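Local coordinates for protein DltD (PDB 7DXM) that probably acts as an O-acyltransferase in the dlt operon-mediated D-alanylation of lipoteichoic acid, part of cell wall biogenesis, at residues T154-Q158 with D172-I176. Numbering follows the deposited sequence.
Sequences TMKSQ and DKTYI
Gln158 reaches across to three residues of 172-176 and joins the polar and apolar parts of this contact. Its chain leaves the backbone with CG anti to the carbonyl carbon (chi1 -67°) and then bends at chi2, which brings NE2 between Asp172 OD1 and the edge of the Tyr175 ring. NE2 donates a weak hydrogen bond to Asp172 OD1 at 3.2 Å, with an N-H...O angle of only 126°. The amide and carboxylate planes stand 76° apart. The carboxylate has stronger ties through OD2, which forms a salt bridge with Lys161 and accepts a hydrogen bond from Asn169 N, so the glutamine takes a secondary share of an acid already held. Ser157 OG gives OE1 a weak bond, so both ends of the amide have a polar partner, though neither bond is strong.

The same NE2 lies close to the plane of the Tyr175 ring, 3.6 Å from CD2. Tyr175 points its CB toward 154-158, and its broad ring suits this partly exposed margin. Met155, at the N-cap position of helix 156-163, meets it obliquely: CG is 3.5 Å from CE2, and SD sits 5.0 Å from the ring centroid, a Met-aromatic contact suited to the flexible, polarisable thioether.

Purely apolar contacts continue inward. Ile176, a branched apolar filler for a buried position, sends CD1 to within 3.5 Å of Gln158 CG, on the glutamine's aliphatic stem, while its CG1 lies 4.0 Å from Met155 SD. Leu126 and Leu130 of helix 123-131 touch Met155 and Ile176 respectively, extending this apolar patch. The arrangement is helix-loop-helix: consecutive helices 156-163 and 170-194 pack near the loop joining them, about 29 Å from the centre of this SGNH-hydrolase-related chain.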
loop_
_atom_site.group_PDB
_atom_site.type_symbol
_atom_site.label_atom_id
_atom_site.label_comp_id
_atom_site.label_asym_id
_atom_site.label_seq_id
_atom_site.Cartn_x
_atom_site.Cartn_y
_atom_site.Cartn_z
ATOM N N THR A 154 13.365 -17.680 12.734
ATOM C CA THR A 154 13.641 -17.760 14.153
ATOM C C THR A 154 12.315 -17.804 14.885
ATOM O O THR A 154 11.276 -17.442 14.336
ATOM C CB THR A 154 14.473 -16.579 14.619
ATOM O OG1 THR A 154 15.238 -16.938 15.792
ATOM C CG2 THR A 154 13.561 -15.385 14.910
ATOM N N MET A 155 12.345 -18.263 16.134
ATOM C CA MET A 155 11.113 -18.388 16.932
ATOM C C MET A 155 10.066 -19.209 16.183
ATOM O O MET A 155 8.877 -18.883 16.178
ATOM C CB MET A 155 10.546 -17.016 17.321
ATOM C CG MET A 155 11.457 -16.202 18.222
ATOM S SD MET A 155 10.794 -14.593 18.717
ATOM C CE MET A 155 11.655 -13.456 17.612
ATOM N N LYS A 156 10.524 -20.272 15.518
ATOM C CA LYS A 156 9.611 -21.104 14.744
ATOM C C LYS A 156 8.631 -21.840 15.645
ATOM O O LYS A 156 7.468 -22.025 15.270
ATOM C CB LYS A 156 10.386 -22.105 13.892
ATOM C CG LYS A 156 9.594 -22.713 12.736
ATOM C CD LYS A 156 10.364 -23.860 12.052
ATOM C CE LYS A 156 9.421 -24.747 11.201
ATOM N NZ LYS A 156 9.895 -26.164 10.951
ATOM N N SER A 157 9.071 -22.297 16.821
ATOM C CA SER A 157 8.147 -23.054 17.656
ATOM C C SER A 157 6.958 -22.187 18.027
ATOM O O SER A 157 5.799 -22.590 17.847
ATOM C CB SER A 157 8.841 -23.583 18.907
ATOM O OG SER A 157 8.552 -22.754 20.012
ATOM N N GLN A 158 7.233 -20.964 18.488
ATOM C CA GLN A 158 6.162 -20.054 18.873
ATOM C C GLN A 158 5.222 -19.783 17.710
ATOM O O GLN A 158 4.002 -19.760 17.888
ATOM C CB GLN A 158 6.748 -18.749 19.392
ATOM C CG GLN A 158 7.490 -18.899 20.694
ATOM C CD GLN A 158 8.874 -19.450 20.509
ATOM O OE1 GLN A 158 9.286 -19.778 19.389
ATOM N NE2 GLN A 158 9.611 -19.559 21.607
ATOM N N ASP A 172 7.758 -18.938 26.630
ATOM C CA ASP A 172 7.602 -18.296 25.324
ATOM C C ASP A 172 7.380 -16.789 25.454
ATOM O O ASP A 172 8.107 -15.994 24.846
ATOM C CB ASP A 172 6.438 -18.937 24.572
ATOM C CG ASP A 172 6.682 -20.388 24.279
ATOM O OD1 ASP A 172 7.861 -20.740 24.043
ATOM O OD2 ASP A 172 5.696 -21.166 24.296
ATOM N N LYS A 173 6.336 -16.383 26.190
ATOM C CA LYS A 173 6.085 -14.960 26.405
ATOM C C LYS A 173 7.369 -14.240 26.809
ATOM O O LYS A 173 7.722 -13.218 26.208
ATOM C CB LYS A 173 4.987 -14.746 27.459
ATOM C CG LYS A 173 3.659 -15.453 27.182
ATOM C CD LYS A 173 2.601 -15.138 28.256
ATOM C CE LYS A 173 1.238 -15.687 27.834
ATOM N NZ LYS A 173 0.132 -14.673 27.829
ATOM N N THR A 174 8.095 -14.756 27.814
ATOM C CA THR A 174 9.275 -14.006 28.260
ATOM C C THR A 174 10.308 -13.896 27.141
ATOM O O THR A 174 10.882 -12.817 26.912
ATOM C CB THR A 174 9.908 -14.616 29.520
ATOM O OG1 THR A 174 10.205 -16.004 29.309
ATOM C CG2 THR A 174 8.991 -14.442 30.729
ATOM N N TYR A 175 10.531 -14.995 26.417
ATOM C CA TYR A 175 11.488 -14.966 25.320
ATOM C C TYR A 175 11.095 -13.904 24.304
ATOM O O TYR A 175 11.929 -13.088 23.880
ATOM C CB TYR A 175 11.574 -16.352 24.676
ATOM C CG TYR A 175 12.526 -16.483 23.498
ATOM C CD1 TYR A 175 13.832 -16.057 23.580
ATOM C CD2 TYR A 175 12.102 -17.052 22.303
ATOM C CE1 TYR A 175 14.680 -16.190 22.515
ATOM C CE2 TYR A 175 12.948 -17.190 21.228
ATOM C CZ TYR A 175 14.243 -16.755 21.340
ATOM O OH TYR A 175 15.102 -16.889 20.266
ATOM N N ILE A 176 9.806 -13.862 23.953
ATOM C CA ILE A 176 9.364 -13.005 22.861
ATOM C C ILE A 176 9.399 -11.536 23.276
ATOM O O ILE A 176 9.754 -10.667 22.466
ATOM C CB ILE A 176 7.966 -13.405 22.371
ATOM C CG1 ILE A 176 8.018 -14.735 21.627
ATOM C CG2 ILE A 176 7.419 -12.372 21.446
ATOM C CD1 ILE A 176 6.904 -15.662 21.980
#